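Local coordinates for protein induced by osmotic stress (Scheffersomyces stipitis, PDB 5YWN), which probably reduces ketones, haloketones among them, to alcohols with the cofactor NADP(H), as a member of the dihydroflavonol-4-reductase subfamily of Rossmann-fold oxidoreductases, at residues Leu272-Val275 / Arg276-Pro280; Arg265-Gly268 / Gln269-Leu272; Phe169-Arg172 / Ala173-Phe177. The protein carries 1 engineered substitution. All coordinates share one frame; numbering follows the deposited sequence.

Interaction 1: Leu272-Val275 / Arg276-Pro280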
ATOM      1  N   LEU A 272     -11.230  18.495   7.121  1.00 25.48           N
ATOM      2  CA  LEU A 272     -11.406  19.511   8.124  1.00 26.21           C
ATOM      3  C   LEU A 272     -12.707  19.320   8.915  1.00 23.80           C
ATOM      4  O   LEU A 272     -12.724  19.435  10.087  1.00 26.39           O
ATOM      5  CB  LEU A 272     -11.441  20.852   7.452  1.00 27.04           C
ATOM      6  CG  LEU A 272     -10.175  21.669   7.358  1.00 32.54           C
ATOM      7  CD1 LEU A 272     -10.412  23.017   6.734  1.00 30.55           C
ATOM      8  CD2 LEU A 272      -9.519  21.812   8.699  1.00 33.58           C
ATOM      9  N   ASP A 273     -13.762  18.994   8.232  1.00 25.98           N
ATOM     10  CA  ASP A 273     -15.034  18.820   8.852  1.00 25.74           C
ATOM     11  C   ASP A 273     -15.005  17.668   9.850  1.00 24.72           C
ATOM     12  O   ASP A 273     -15.559  17.767  10.875  1.00 25.33           O
ATOM     13  CB  ASP A 273     -16.148  18.649   7.814  1.00 24.81           C
ATOM     14  CG  ASP A 273     -16.474  19.965   7.028  1.00 28.89           C
ATOM     15  OD1 ASP A 273     -16.137  21.041   7.450  1.00 26.51           O
ATOM     16  OD2 ASP A 273     -17.074  19.868   5.996  1.00 27.29           O
ATOM     17  N   VAL A 274     -14.364  16.589   9.492  1.00 25.13           N
ATOM     18  CA  VAL A 274     -14.252  15.478  10.383  1.00 22.75           C
ATOM     19  C   VAL A 274     -13.434  15.795  11.615  1.00 20.92           C
ATOM     20  O   VAL A 274     -13.867  15.581  12.665  1.00 24.74           O
ATOM     21  CB  VAL A 274     -13.731  14.241   9.618  1.00 24.22           C
ATOM     22  CG1 VAL A 274     -13.129  13.187  10.523  1.00 22.10           C
ATOM     23  CG2 VAL A 274     -14.805  13.655   8.729  1.00 24.86           C
ATOM     24  N   VAL A 275     -12.275  16.339  11.432  1.00 21.10           N
ATOM     25  CA  VAL A 275     -11.389  16.621  12.512  1.00 20.45           C
ATOM     26  C   VAL A 275     -11.962  17.623  13.531  1.00 24.10           C
ATOM     27  O   VAL A 275     -11.879  17.415  14.686  1.00 20.86           O
ATOM     28  CB  VAL A 275     -10.049  17.096  11.967  1.00 21.89           C
ATOM     29  CG1 VAL A 275      -9.150  17.578  13.052  1.00 24.55           C
ATOM     30  CG2 VAL A 275      -9.373  15.979  11.215  1.00 24.69           C
ATOM     31  N   ARG A 276     -12.583  18.675  13.038  1.00 20.41           N
ATOM     32  CA  ARG A 276     -13.151  19.676  13.900  1.00 21.64           C
ATOM     33  C   ARG A 276     -14.298  19.174  14.789  1.00 26.79           C
ATOM     34  O   ARG A 276     -14.354  19.533  15.909  1.00 27.33           O
ATOM     35  CB  ARG A 276     -13.525  20.935  13.125  1.00 22.93           C
ATOM     36  CG  ARG A 276     -12.381  21.687  12.485  1.00 20.93           C
ATOM     37  CD  ARG A 276     -12.860  22.737  11.509  1.00 25.49           C
ATOM     38  NE  ARG A 276     -13.712  23.657  12.203  1.00 25.94           N
ATOM     39  CZ  ARG A 276     -13.273  24.621  12.982  1.00 29.63           C
ATOM     40  NH1 ARG A 276     -11.997  24.859  13.068  1.00 29.31           N
ATOM     41  NH2 ARG A 276     -14.116  25.357  13.638  1.00 27.73           N
ATOM     42  N   LYS A 277     -15.191  18.358  14.259  1.00 24.48           N
ATOM     43  CA  LYS A 277     -16.232  17.724  15.038  1.00 26.01           C
ATOM     44  C   LYS A 277     -15.740  16.732  16.090  1.00 25.72           C
ATOM     45  O   LYS A 277     -16.138  16.766  17.175  1.00 28.33           O
ATOM     46  CB  LYS A 277     -17.206  17.038  14.124  1.00 24.83           C
ATOM     47  CG  LYS A 277     -18.024  17.959  13.256  1.00 26.20           C
ATOM     48  CD  LYS A 277     -18.914  17.171  12.328  1.00 30.43           C
ATOM     49  CE  LYS A 277     -19.975  18.025  11.673  1.00 30.80           C
ATOM     50  NZ  LYS A 277     -19.413  18.900  10.673  1.00 35.74           N
ATOM     51  N   ASN A 278     -14.860  15.855  15.695  1.00 25.44           N
ATOM     52  CA  ASN A 278     -14.197  14.902  16.538  1.00 25.38           C
ATOM     53  C   ASN A 278     -13.206  15.379  17.570  1.00 21.77           C
ATOM     54  O   ASN A 278     -13.116  14.802  18.566  1.00 24.30           O
ATOM     55  CB  ASN A 278     -13.684  13.725  15.728  1.00 26.69           C
ATOM     56  CG  ASN A 278     -14.796  12.936  15.121  1.00 27.87           C
ATOM     57  OD1 ASN A 278     -15.391  12.140  15.757  1.00 28.55           O
ATOM     58  ND2 ASN A 278     -15.104  13.222  13.909  1.00 25.49           N
ATOM     59  N   PHE A 279     -12.473  16.427  17.268  1.00 21.65           N
ATOM     60  CA  PHE A 279     -11.458  16.975  18.132  1.00 25.37           C
ATOM     61  C   PHE A 279     -11.715  18.470  18.340  1.00 26.61           C
ATOM     62  O   PHE A 279     -11.000  19.328  17.934  1.00 26.82           O
ATOM     63  CB  PHE A 279     -10.070  16.678  17.613  1.00 25.36           C
ATOM     64  CG  PHE A 279      -9.859  15.259  17.262  1.00 24.40           C
ATOM     65  CD1 PHE A 279      -9.442  14.377  18.194  1.00 22.11           C
ATOM     66  CD2 PHE A 279     -10.130  14.804  16.003  1.00 22.45           C
ATOM     67  CE1 PHE A 279      -9.269  13.063  17.883  1.00 25.39           C
ATOM     68  CE2 PHE A 279      -9.949  13.493  15.674  1.00 22.86           C
ATOM     69  CZ  PHE A 279      -9.532  12.617  16.621  1.00 26.05           C
ATOM     70  N   PRO A 280     -12.805  18.757  19.020  1.00 26.06           N
ATOM     71  CA  PRO A 280     -13.295  20.110  19.177  1.00 26.51           C
ATOM     72  C   PRO A 280     -12.391  21.028  19.997  1.00 27.48           C
ATOM     73  O   PRO A 280     -12.522  22.181  19.879  1.00 29.35           O
ATOM     74  CB  PRO A 280     -14.670  19.929  19.783  1.00 26.47           C
ATOM     75  CG  PRO A 280     -14.632  18.647  20.450  1.00 26.22           C
ATOM     76  CD  PRO A 280     -13.649  17.801  19.735  1.00 24.22           C
TER

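Interaction 2: Arg265-Gly268 / Gln269-Leu272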
ATOM      1  N   ARG A 265     -14.666   9.299  -2.122  1.00 22.64           N
ATOM      2  CA  ARG A 265     -14.094  10.577  -2.410  1.00 25.37           C
ATOM      3  C   ARG A 265     -14.095  11.536  -1.246  1.00 25.33           C
ATOM      4  O   ARG A 265     -14.995  11.563  -0.492  1.00 25.96           O
ATOM      5  CB  ARG A 265     -14.788  11.224  -3.601  1.00 24.92           C
ATOM      6  CG  ARG A 265     -13.941  11.067  -4.825  1.00 32.24           C
ATOM      7  CD  ARG A 265     -14.585  11.465  -6.096  1.00 29.22           C
ATOM      8  NE  ARG A 265     -14.301  10.534  -7.124  1.00 30.57           N
ATOM      9  CZ  ARG A 265     -13.166  10.455  -7.763  1.00 30.85           C
ATOM     10  NH1 ARG A 265     -12.172  11.213  -7.481  1.00 30.72           N
ATOM     11  NH2 ARG A 265     -13.060   9.590  -8.709  1.00 36.87           N
ATOM     12  N   PHE A 266     -13.041  12.312  -1.184  1.00 20.88           N
ATOM     13  CA  PHE A 266     -12.837  13.338  -0.220  1.00 25.73           C
ATOM     14  C   PHE A 266     -12.065  14.515  -0.792  1.00 27.40           C
ATOM     15  O   PHE A 266     -11.371  14.398  -1.749  1.00 22.00           O
ATOM     16  CB  PHE A 266     -12.055  12.794   0.953  1.00 25.98           C
ATOM     17  CG  PHE A 266     -10.642  12.508   0.638  1.00 25.46           C
ATOM     18  CD1 PHE A 266     -10.278  11.352   0.044  1.00 25.06           C
ATOM     19  CD2 PHE A 266      -9.706  13.438   0.894  1.00 28.01           C
ATOM     20  CE1 PHE A 266      -8.993  11.094  -0.257  1.00 25.12           C
ATOM     21  CE2 PHE A 266      -8.404  13.209   0.598  1.00 23.94           C
ATOM     22  CZ  PHE A 266      -8.047  12.036   0.035  1.00 28.10           C
ATOM     23  N   ASN A 267     -12.157  15.613  -0.080  1.00 26.07           N
ATOM     24  CA  ASN A 267     -11.263  16.734  -0.207  1.00 27.46           C
ATOM     25  C   ASN A 267     -10.826  17.299   1.131  1.00 24.20           C
ATOM     26  O   ASN A 267     -11.156  16.788   2.130  1.00 23.89           O
ATOM     27  CB  ASN A 267     -11.788  17.798  -1.165  1.00 26.98           C
ATOM     28  CG  ASN A 267     -12.995  18.550  -0.643  1.00 26.33           C
ATOM     29  OD1 ASN A 267     -13.240  18.627   0.514  1.00 23.29           O
ATOM     30  ND2 ASN A 267     -13.722  19.118  -1.544  1.00 24.31           N
ATOM     31  N   GLY A 268     -10.120  18.400   1.083  1.00 25.32           N
ATOM     32  CA  GLY A 268      -9.664  19.086   2.253  1.00 28.61           C
ATOM     33  C   GLY A 268     -10.785  19.536   3.180  1.00 26.38           C
ATOM     34  O   GLY A 268     -10.628  19.526   4.332  1.00 23.13           O
ATOM     35  N   GLN A 269     -11.904  19.942   2.625  1.00 24.37           N
ATOM     36  CA  GLN A 269     -13.061  20.281   3.417  1.00 26.92           C
ATOM     37  C   GLN A 269     -13.639  19.098   4.172  1.00 24.78           C
ATOM     38  O   GLN A 269     -13.947  19.220   5.293  1.00 23.02           O
ATOM     39  CB  GLN A 269     -14.126  20.983   2.605  1.00 25.55           C
ATOM     40  CG  GLN A 269     -15.184  21.632   3.437  1.00 28.08           C
ATOM     41  CD  GLN A 269     -14.689  22.786   4.251  1.00 28.17           C
ATOM     42  OE1 GLN A 269     -14.230  23.755   3.726  1.00 25.63           O
ATOM     43  NE2 GLN A 269     -14.762  22.653   5.526  1.00 24.22           N
ATOM     44  N   THR A 270     -13.701  17.955   3.519  1.00 22.85           N
ATOM     45  CA  THR A 270     -14.163  16.737   4.119  1.00 22.99           C
ATOM     46  C   THR A 270     -13.285  16.400   5.338  1.00 25.22           C
ATOM     47  O   THR A 270     -13.783  16.112   6.378  1.00 22.01           O
ATOM     48  CB  THR A 270     -14.052  15.540   3.143  1.00 23.98           C
ATOM     49  OG1 THR A 270     -14.364  15.934   1.832  1.00 19.64           O
ATOM     50  CG2 THR A 270     -14.989  14.460   3.557  1.00 24.48           C
ATOM     51  N   LEU A 271     -11.985  16.517   5.166  1.00 23.73           N
ATOM     52  CA  LEU A 271     -11.026  16.272   6.190  1.00 24.95           C
ATOM     53  C   LEU A 271     -11.148  17.222   7.393  1.00 25.52           C
ATOM     54  O   LEU A 271     -11.230  16.791   8.492  1.00 25.11           O
ATOM     55  CB  LEU A 271      -9.645  16.384   5.589  1.00 20.13           C
ATOM     56  CG  LEU A 271      -8.473  16.355   6.520  1.00 30.74           C
ATOM     57  CD1 LEU A 271      -8.446  15.159   7.437  1.00 30.12           C
ATOM     58  CD2 LEU A 271      -7.136  16.606   5.864  1.00 29.42           C
ATOM     59  N   LEU A 272     -11.230  18.495   7.121  1.00 25.48           N
ATOM     60  CA  LEU A 272     -11.406  19.511   8.124  1.00 26.21           C
ATOM     61  C   LEU A 272     -12.707  19.320   8.915  1.00 23.80           C
ATOM     62  O   LEU A 272     -12.724  19.435  10.087  1.00 26.39           O
ATOM     63  CB  LEU A 272     -11.441  20.852   7.452  1.00 27.04           C
ATOM     64  CG  LEU A 272     -10.175  21.669   7.358  1.00 32.54           C
ATOM     65  CD1 LEU A 272     -10.412  23.017   6.734  1.00 30.55           C
ATOM     66  CD2 LEU A 272      -9.519  21.812   8.699  1.00 33.58           C
TER

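Interaction 3: Phe169-Arg172 / Ala173-Phe177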
ATOM      1  N   PHE A 169       4.426  -0.830 -14.766  1.00 19.66           N
ATOM      2  CA  PHE A 169       5.415  -1.736 -15.314  1.00 24.59           C
ATOM      3  C   PHE A 169       5.813  -2.954 -14.465  1.00 21.02           C
ATOM      4  O   PHE A 169       5.914  -4.005 -14.953  1.00 19.63           O
ATOM      5  CB  PHE A 169       6.587  -0.993 -15.951  1.00 25.02           C
ATOM      6  CG  PHE A 169       6.155  -0.089 -17.049  1.00 26.17           C
ATOM      7  CD1 PHE A 169       5.705  -0.589 -18.212  1.00 29.86           C
ATOM      8  CD2 PHE A 169       6.091   1.241 -16.859  1.00 25.93           C
ATOM      9  CE1 PHE A 169       5.229   0.238 -19.201  1.00 34.45           C
ATOM     10  CE2 PHE A 169       5.610   2.075 -17.828  1.00 25.47           C
ATOM     11  CZ  PHE A 169       5.180   1.572 -18.995  1.00 28.40           C
ATOM     12  N   ALA A 170       5.963  -2.744 -13.191  1.00 19.34           N
ATOM     13  CA  ALA A 170       6.168  -3.834 -12.298  1.00 21.04           C
ATOM     14  C   ALA A 170       5.000  -4.795 -12.301  1.00 20.42           C
ATOM     15  O   ALA A 170       5.220  -5.915 -12.454  1.00 19.08           O
ATOM     16  CB  ALA A 170       6.452  -3.349 -10.925  1.00 21.82           C
ATOM     17  N   GLU A 171       3.774  -4.310 -12.218  1.00 18.86           N
ATOM     18  CA  GLU A 171       2.603  -5.159 -12.263  1.00 17.40           C
ATOM     19  C   GLU A 171       2.441  -5.938 -13.573  1.00 20.04           C
ATOM     20  O   GLU A 171       2.194  -7.087 -13.545  1.00 23.24           O
ATOM     21  CB  GLU A 171       1.308  -4.435 -11.894  1.00 17.76           C
ATOM     22  CG  GLU A 171       0.156  -5.382 -11.554  1.00 23.22           C
ATOM     23  CD  GLU A 171      -1.255  -4.818 -11.547  1.00 21.22           C
ATOM     24  OE1 GLU A 171      -1.468  -3.662 -11.325  1.00 17.34           O
ATOM     25  OE2 GLU A 171      -2.144  -5.602 -11.773  1.00 22.46           O
ATOM     26  N   ARG A 172       2.665  -5.275 -14.689  1.00 21.02           N
ATOM     27  CA  ARG A 172       2.673  -5.912 -15.977  1.00 21.76           C
ATOM     28  C   ARG A 172       3.757  -7.011 -16.021  1.00 21.60           C
ATOM     29  O   ARG A 172       3.524  -8.048 -16.474  1.00 21.38           O
ATOM     30  CB  ARG A 172       2.903  -4.903 -17.074  1.00 22.85           C
ATOM     31  CG  ARG A 172       1.728  -4.035 -17.478  1.00 20.04           C
ATOM     32  CD  ARG A 172       2.142  -3.126 -18.608  1.00 31.88           C
ATOM     33  NE  ARG A 172       1.242  -2.058 -18.947  1.00 29.40           N
ATOM     34  CZ  ARG A 172       0.120  -2.199 -19.613  1.00 28.73           C
ATOM     35  NH1 ARG A 172      -0.606  -1.161 -19.884  1.00 28.44           N
ATOM     36  NH2 ARG A 172      -0.271  -3.355 -20.016  1.00 26.54           N
ATOM     37  N   ALA A 173       4.907  -6.731 -15.480  1.00 20.42           N
ATOM     38  CA  ALA A 173       5.973  -7.670 -15.418  1.00 24.21           C
ATOM     39  C   ALA A 173       5.604  -8.900 -14.588  1.00 22.54           C
ATOM     40  O   ALA A 173       5.878  -9.963 -14.965  1.00 22.07           O
ATOM     41  CB  ALA A 173       7.225  -7.027 -14.899  1.00 23.06           C
ATOM     42  N   ALA A 174       4.921  -8.690 -13.487  1.00 21.44           N
ATOM     43  CA  ALA A 174       4.465  -9.777 -12.651  1.00 20.89           C
ATOM     44  C   ALA A 174       3.482 -10.697 -13.408  1.00 21.64           C
ATOM     45  O   ALA A 174       3.681 -11.854 -13.459  1.00 16.84           O
ATOM     46  CB  ALA A 174       3.842  -9.245 -11.396  1.00 19.31           C
ATOM     47  N   TRP A 175       2.499 -10.118 -14.068  1.00 18.14           N
ATOM     48  CA  TRP A 175       1.582 -10.871 -14.886  1.00 21.34           C
ATOM     49  C   TRP A 175       2.299 -11.576 -16.043  1.00 24.96           C
ATOM     50  O   TRP A 175       2.021 -12.703 -16.331  1.00 24.08           O
ATOM     51  CB  TRP A 175       0.410 -10.037 -15.358  1.00 21.08           C
ATOM     52  CG  TRP A 175      -0.500  -9.590 -14.234  1.00 23.22           C
ATOM     53  CD1 TRP A 175      -0.739  -8.343 -13.862  1.00 19.40           C
ATOM     54  CD2 TRP A 175      -1.236 -10.412 -13.352  1.00 20.88           C
ATOM     55  NE1 TRP A 175      -1.575  -8.300 -12.827  1.00 21.15           N
ATOM     56  CE2 TRP A 175      -1.904  -9.559 -12.467  1.00 22.34           C
ATOM     57  CE3 TRP A 175      -1.392 -11.778 -13.207  1.00 22.91           C
ATOM     58  CZ2 TRP A 175      -2.723 -10.016 -11.479  1.00 20.62           C
ATOM     59  CZ3 TRP A 175      -2.196 -12.238 -12.220  1.00 21.73           C
ATOM     60  CH2 TRP A 175      -2.864 -11.355 -11.366  1.00 23.46           C
ATOM     61  N   GLU A 176       3.258 -10.901 -16.637  1.00 21.61           N
ATOM     62  CA  GLU A 176       4.045 -11.475 -17.683  1.00 22.91           C
ATOM     63  C   GLU A 176       4.857 -12.692 -17.211  1.00 25.16           C
ATOM     64  O   GLU A 176       4.920 -13.651 -17.879  1.00 24.91           O
ATOM     65  CB  GLU A 176       4.958 -10.470 -18.333  1.00 26.00           C
ATOM     66  CG  GLU A 176       5.592 -10.983 -19.585  1.00 34.09           C
ATOM     67  CD  GLU A 176       6.996 -10.474 -19.794  1.00 49.70           C
ATOM     68  OE1 GLU A 176       7.296  -9.307 -19.438  1.00 54.31           O
ATOM     69  OE2 GLU A 176       7.813 -11.235 -20.331  1.00 55.00           O
ATOM     70  N   PHE A 177       5.424 -12.608 -16.034  1.00 22.14           N
ATOM     71  CA  PHE A 177       6.187 -13.683 -15.491  1.00 25.35           C
ATOM     72  C   PHE A 177       5.331 -14.918 -15.330  1.00 25.87           C
ATOM     73  O   PHE A 177       5.734 -15.963 -15.677  1.00 26.25           O
ATOM     74  CB  PHE A 177       6.749 -13.283 -14.132  1.00 24.60           C
ATOM     75  CG  PHE A 177       7.568 -14.337 -13.459  1.00 25.41           C
ATOM     76  CD1 PHE A 177       6.977 -15.286 -12.662  1.00 23.97           C
ATOM     77  CD2 PHE A 177       8.908 -14.351 -13.598  1.00 25.89           C
ATOM     78  CE1 PHE A 177       7.712 -16.222 -12.030  1.00 23.89           C
ATOM     79  CE2 PHE A 177       9.664 -15.289 -12.967  1.00 25.46           C
ATOM     80  CZ  PHE A 177       9.065 -16.232 -12.195  1.00 27.30           C
TER

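Interaction 1: Leu272-Val275 / Arg276-Pro280
Asn278 folds its side chain back over the last turn of helix 268-278 and meets the carbonyl oxygen of Val274; Val274 CG1 lies 3.9 Å from Asn278 ND2. The CG of Asn278 stands anti to its own carbonyl carbon (chi1 -65°), which turns the amide back along the helix. The bond from Asn278 ND2 to Val274 O is 2.9 Å long with an N-H...O angle of 164°. The oxygen sits close to the plane of the amide, while the donor stands 34° out of the carbonyl plane. The same oxygen also takes the backbone N of Asn278 at 3.2 Å, arriving nearly along the C=O axis. Two N-H groups of one residue therefore grip a single acceptor, which holds the amide's rotation; ND2 gives a further bond to Glu319 OE1.

One residue on, Phe279 is the first to leave helical angles, yet its N still reaches Val275 O at 2.8 Å. That oxygen also lies at the ring edge, near the ring plane, 3.4 Å from Phe279 CD2. Val275 CG1, anti to its backbone N, lies 4.2 Å from Phe279 CD2, the apolar touch of the pair. Both residues pack on Ile326 of helix 318-332.

The methylenes of Arg276 and Lys277 run back beside the carbonyls of the preceding turn, Arg276 CG 3.3 Å from Leu272 O and Lys277 CG 3.4 Å from Asp273 O. Their charged ends turn to other partners: Arg276 NH1 to Ala283 O, Lys277 NZ to His292 NE2, whose backbone N is bound by Asp273 OD2. The backbone i-to-i+4 bonds onto Leu272, Val274 and Val275, and the break at Phe279, are those of the C-terminal turn of an alpha-helix, here laid against helix 318-332.

Interaction 2: Arg265-Gly268 / Gln269-Leu272
The extended backbone of strand 265-267 turns directly into helix 268-278, whose first turn is closed by the bonds from Leu271 N to Asn267 O (3.2 Å) and from Leu272 N to Gly268 O (3.0 Å). Asn267 is the N-cap, and with Thr270 it forms a capping box. Its CG lies between its own N and carbonyl carbon (chi1 70°), so that OD1 hangs over the opening turn. There OD1 accepts from Thr270 N at 3.1 Å and, weakly and far from straight at 119°, from Gln269 N. An alanine here would remove OD1 and is likely to leave Thr270 N and Gln269 N without their side-chain acceptor, weakening the start of the helix.

The reciprocal bond runs from Asn267 N to Thr270, and the two side chains cross at about a right angle. Thr270 OG1 is also hydrogen-bonded to Asp294 OD2, which helps fix its torsion. Gln269 bends at chi2 away from the cap, and its OE1 accepts from Lys290 N. Phe266 turns its ring edge-to-face with Phe196, while its CB stays 4.0 Å from Thr270 CB. The box closes with Asn267 N pointing almost straight at Thr270 OG1, 2.9 Å away at 175°.

Interaction 3: Phe169-Arg172 / Ala173-Phe177
Glu171 and Trp175, one turn apart on helix 159-181, lie side by side and point the same way. Trp175 NE1 donates to Glu171 OE2 across 3.0 Å at 164°. The oxygen stands at the indole edge, only 3° out of the ring plane, and receives the N-H on its anti lone pair, with carboxylate and ring planes 56° apart. The aliphatic part of the glutamate follows the indole too, Glu171 CG coming to 3.6 Å from Trp175 NE1. Nearer the backbone, Trp175 CD1 sits 3.2 Å from the backbone oxygen Glu171 O, which accepts Trp175 N at 3.1 Å.

Torsions explain the meeting: Glu171 has CG anti to its backbone N and stays extended beyond it, whereas Trp175 has CG anti to its carbonyl carbon, which swings the indole back toward the preceding turn.

In the next shell, Arg258 NE makes a salt bridge to Glu171 OE2, while Ser124 OG and Asn191 ND2 hydrogen-bond to OE1. Leu187 and Thr189 of strand 186-192 touch the indole side chain. Ala170 and Ala173, on another side of the helix, pack on Thr103 and Lys104 of helix 91-113, placing the helix against its neighbour in the Rossmann fold.

With both carboxylate oxygens engaged and an arginine beside one, the buried Glu171 is probably kept ionised, its charge shared among the indole N-H, the guanidinium and the polar groups.

In the fold
Interactions 1 and 2 are successive pieces of one helix, 268-278: interaction 2 caps its start, interaction 1 ends it, and Leu272 belongs to both, their centres 11 Å apart. Interaction 3 lies on helix 159-181 on the opposite side of the chain's centre, its own centre about 42 Å from that of interaction 1 and 34 Å from that of interaction 2. Neither interaction 2 nor interaction 3 touches the NADP cofactor: the side chain of Ala170 in interaction 3 is about 8 Å from it, and that of Phe266 in interaction 2 about 10 Å. Interaction 1 is remote from the cofactor-binding residues. Helix 159-181 also carries Tyr163 and Lys167, which bind NADP.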